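Local coordinates for protein aminopeptidase N (Francisella tularensis subsp. tularensis, PDB 5DLL) that probably helps degrade intracellular peptides as a zinc-dependent M1-family aminopeptidase, releasing single amino acids, preferably alanine, from their N-termini, at residues Asn91-Asn96 against Ile140-Asp145. Residues are numbered along the deposited sequence; the frame is centred on the assembly and turned at random.
With NA (sodium ion), chain R.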
ATOM      1  N   ASN A  91      27.245   2.315  20.882  1.00 49.83           N
ATOM      2  CA  ASN A  91      26.059   1.615  20.389  1.00 49.35           C
ATOM      3  C   ASN A  91      25.635   0.380  21.187  1.00 47.57           C
ATOM      4  O   ASN A  91      24.637  -0.258  20.843  1.00 45.71           O
ATOM      5  CB  ASN A  91      26.290   1.217  18.925  1.00 52.12           C
ATOM      6  CG  ASN A  91      26.189   2.398  17.978  1.00 54.92           C
ATOM      7  OD1 ASN A  91      25.136   3.028  17.858  1.00 58.58           O
ATOM      8  ND2 ASN A  91      27.283   2.700  17.294  1.00 55.54           N
ATOM      9  N   GLN A  92      26.374   0.038  22.244  1.00 49.58           N
ATOM     10  CA  GLN A  92      26.130  -1.209  22.975  1.00 44.30           C
ATOM     11  C   GLN A  92      26.439  -1.096  24.461  1.00 43.88           C
ATOM     12  O   GLN A  92      27.016  -0.108  24.912  1.00 43.17           O
ATOM     13  CB  GLN A  92      26.989  -2.336  22.398  1.00 44.31           C
ATOM     14  CG  GLN A  92      26.792  -2.609  20.915  1.00 44.87           C
ATOM     15  CD  GLN A  92      27.861  -3.519  20.346  1.00 46.78           C
ATOM     16  OE1 GLN A  92      29.058  -3.301  20.555  1.00 49.21           O
ATOM     17  NE2 GLN A  92      27.437  -4.540  19.614  1.00 47.02           N
ATOM     18  N   LEU A  93      26.034  -2.121  25.207  1.00 42.03           N
ATOM     19  CA  LEU A  93      26.474  -2.330  26.584  1.00 42.08           C
ATOM     20  C   LEU A  93      26.825  -3.805  26.765  1.00 42.64           C
ATOM     21  O   LEU A  93      25.954  -4.669  26.681  1.00 37.33           O
ATOM     22  CB  LEU A  93      25.395  -1.906  27.577  1.00 42.66           C
ATOM     23  CG  LEU A  93      25.793  -1.909  29.063  1.00 50.23           C
ATOM     24  CD1 LEU A  93      24.894  -0.971  29.856  1.00 58.10           C
ATOM     25  CD2 LEU A  93      25.776  -3.304  29.680  1.00 49.45           C
ATOM     26  N   ILE A  94      28.101  -4.084  27.019  1.00 49.42           N
ATOM     27  CA  ILE A  94      28.617  -5.452  27.044  1.00 50.67           C
ATOM     28  C   ILE A  94      28.922  -5.910  28.471  1.00 48.32           C
ATOM     29  O   ILE A  94      29.538  -5.184  29.249  1.00 54.26           O
ATOM     30  CB  ILE A  94      29.881  -5.573  26.160  1.00 54.22           C
ATOM     31  CG1 ILE A  94      29.570  -5.039  24.752  1.00 54.22           C
ATOM     32  CG2 ILE A  94      30.385  -7.015  26.118  1.00 53.80           C
ATOM     33  CD1 ILE A  94      30.624  -5.336  23.706  1.00 58.52           C
ATOM     34  N   ILE A  95      28.480  -7.122  28.801  1.00 48.87           N
ATOM     35  CA  ILE A  95      28.731  -7.731  30.106  1.00 46.19           C
ATOM     36  C   ILE A  95      29.177  -9.176  29.912  1.00 47.41           C
ATOM     37  O   ILE A  95      28.459  -9.969  29.306  1.00 51.69           O
ATOM     38  CB  ILE A  95      27.468  -7.745  30.992  1.00 45.57           C
ATOM     39  CG1 ILE A  95      26.786  -6.369  30.992  1.00 46.18           C
ATOM     40  CG2 ILE A  95      27.825  -8.192  32.408  1.00 44.74           C
ATOM     41  CD1 ILE A  95      25.471  -6.332  31.739  1.00 45.94           C
ATOM     42  N   ASN A  96      30.350  -9.513  30.441  1.00 51.11           N
ATOM     43  CA  ASN A  96      30.886 -10.869  30.355  1.00 56.08           C
ATOM     44  C   ASN A  96      30.507 -11.748  31.549  1.00 59.25           C
ATOM     45  O   ASN A  96      30.158 -11.247  32.624  1.00 50.30           O
ATOM     46  CB  ASN A  96      32.406 -10.816  30.222  1.00 60.19           C
ATOM     47  CG  ASN A  96      32.850 -10.140  28.942  1.00 60.16           C
ATOM     48  OD1 ASN A  96      32.410 -10.500  27.851  1.00 60.75           O
ATOM     49  ND2 ASN A  96      33.727  -9.155  29.069  1.00 59.49           N
ATOM     50  N   ILE A 140      15.809   4.159  23.744  1.00 41.95           N
ATOM     51  CA  ILE A 140      14.970   4.434  24.913  1.00 40.66           C
ATOM     52  C   ILE A 140      15.600   3.839  26.166  1.00 37.31           C
ATOM     53  O   ILE A 140      15.746   4.525  27.174  1.00 37.82           O
ATOM     54  CB  ILE A 140      13.537   3.896  24.717  1.00 43.52           C
ATOM     55  CG1 ILE A 140      12.886   4.588  23.513  1.00 46.41           C
ATOM     56  CG2 ILE A 140      12.700   4.119  25.973  1.00 50.65           C
ATOM     57  CD1 ILE A 140      11.527   4.046  23.134  1.00 45.88           C
ATOM     58  N   THR A 141      15.946   2.556  26.106  1.00 36.33           N
ATOM     59  CA  THR A 141      16.766   1.923  27.138  1.00 37.74           C
ATOM     60  C   THR A 141      17.542   0.788  26.483  1.00 34.80           C
ATOM     61  O   THR A 141      17.329   0.493  25.304  1.00 33.64           O
ATOM     62  CB  THR A 141      15.921   1.442  28.350  1.00 42.32           C
ATOM     63  OG1 THR A 141      16.750   1.301  29.521  1.00 50.16           O
ATOM     64  CG2 THR A 141      15.205   0.129  28.049  1.00 43.28           C
ATOM     65  N   TYR A 142      18.449   0.178  27.241  1.00 37.25           N
ATOM     66  CA  TYR A 142      19.319  -0.880  26.724  1.00 41.33           C
ATOM     67  C   TYR A 142      18.543  -2.184  26.608  1.00 43.23           C
ATOM     68  O   TYR A 142      17.980  -2.662  27.593  1.00 57.44           O
ATOM     69  CB  TYR A 142      20.542  -1.084  27.626  1.00 42.55           C
ATOM     70  CG  TYR A 142      21.616  -0.020  27.488  1.00 43.45           C
ATOM     71  CD1 TYR A 142      22.558  -0.084  26.467  1.00 43.75           C
ATOM     72  CD2 TYR A 142      21.701   1.038  28.389  1.00 43.84           C
ATOM     73  CE1 TYR A 142      23.547   0.881  26.340  1.00 48.33           C
ATOM     74  CE2 TYR A 142      22.688   2.007  28.269  1.00 44.37           C
ATOM     75  CZ  TYR A 142      23.609   1.924  27.246  1.00 45.21           C
ATOM     76  OH  TYR A 142      24.592   2.880  27.122  1.00 46.67           O
ATOM     77  N   TYR A 143      18.532  -2.755  25.408  1.00 42.80           N
ATOM     78  CA  TYR A 143      17.713  -3.927  25.103  1.00 41.07           C
ATOM     79  C   TYR A 143      18.387  -4.819  24.051  1.00 42.99           C
ATOM     80  O   TYR A 143      19.383  -4.427  23.440  1.00 41.62           O
ATOM     81  CB  TYR A 143      16.350  -3.459  24.584  1.00 38.98           C
ATOM     82  CG  TYR A 143      15.227  -4.436  24.838  1.00 41.33           C
ATOM     83  CD1 TYR A 143      14.717  -4.613  26.123  1.00 39.64           C
ATOM     84  CD2 TYR A 143      14.670  -5.181  23.801  1.00 40.82           C
ATOM     85  CE1 TYR A 143      13.691  -5.507  26.368  1.00 38.37           C
ATOM     86  CE2 TYR A 143      13.644  -6.080  24.040  1.00 37.42           C
ATOM     87  CZ  TYR A 143      13.159  -6.234  25.326  1.00 37.21           C
ATOM     88  OH  TYR A 143      12.142  -7.121  25.584  1.00 42.11           O
ATOM     89  N   LEU A 144      17.850  -6.023  23.857  1.00 40.69           N
ATOM     90  CA  LEU A 144      18.178  -6.833  22.678  1.00 39.96           C
ATOM     91  C   LEU A 144      17.209  -6.443  21.559  1.00 38.83           C
ATOM     92  O   LEU A 144      16.194  -7.106  21.329  1.00 35.30           O
ATOM     93  CB  LEU A 144      18.091  -8.328  22.985  1.00 40.60           C
ATOM     94  CG  LEU A 144      19.220  -8.900  23.846  1.00 43.42           C
ATOM     95  CD1 LEU A 144      18.836 -10.279  24.361  1.00 43.72           C
ATOM     96  CD2 LEU A 144      20.538  -8.956  23.082  1.00 42.45           C
ATOM     97  N   ASP A 145      17.539  -5.351  20.873  1.00 38.58           N
ATOM     98  CA  ASP A 145      16.631  -4.712  19.933  1.00 38.84           C
ATOM     99  C   ASP A 145      16.596  -5.466  18.597  1.00 41.60           C
ATOM    100  O   ASP A 145      17.070  -4.983  17.560  1.00 44.04           O
ATOM    101  CB  ASP A 145      17.033  -3.245  19.759  1.00 39.80           C
ATOM    102  CG  ASP A 145      16.032  -2.448  18.954  1.00 43.99           C
ATOM    103  OD1 ASP A 145      15.039  -3.025  18.457  1.00 56.72           O
ATOM    104  OD2 ASP A 145      16.249  -1.230  18.811  1.00 44.65           O
TER
HETATM  105 NA    NA R 917      16.838   1.657  31.939  1.00 56.96          NA
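A single methyl group, Leu93 CD1, sits almost exactly over the middle of the Tyr142 ring, 3.9 Å from its centroid and 4° off the ring normal. This is a CH-pi contact in nearly its simplest geometry: the methyl is centred over the ring and roughly equidistant from its six carbons. The rest of the leucine shows how a branched chain fits a flat partner. On the same side of the ring, but offset from its centre, Leu93 CB lies 3.5 Å from Tyr142 CD1, so the root of the side chain stands just outside one border while CD1 covers the centre. CG stands anti to the backbone N (chi1 -173°), directing the chain inward from that border, and the two side chains meet at about a right angle. Tyr142 points its CB toward the strand, and with CG anti to its own carbonyl carbon (chi1 -76°) the ring lies where one face can be turned to Leu93. Its CE1 also lies 3.9 Å from Gln92 O, an oblique backbone approach; the amide end of Gln92 turns elsewhere, bonding through OE1 to Asn89.

The patch is small, about 127 Å² summed over both sides, yet Leu93 and Tyr142 are both buried. Leu69, Val88 and Val108 add further apolar contacts to the tyrosine. One residue earlier, Thr141 OG1 is one of four atoms around a sodium ion, others being Val44 O and Thr106 OG1, which links the loop to strands 42-52 and 101-110. Strand 92-95 is the middle member of a small antiparallel sheet, between 62-65 and 87-88. The arrangement thus exemplifies a loop aromatic packed against a strand side chain between the beta-sheets of the M1 peptidase N-terminal domain, away from the catalytic zinc.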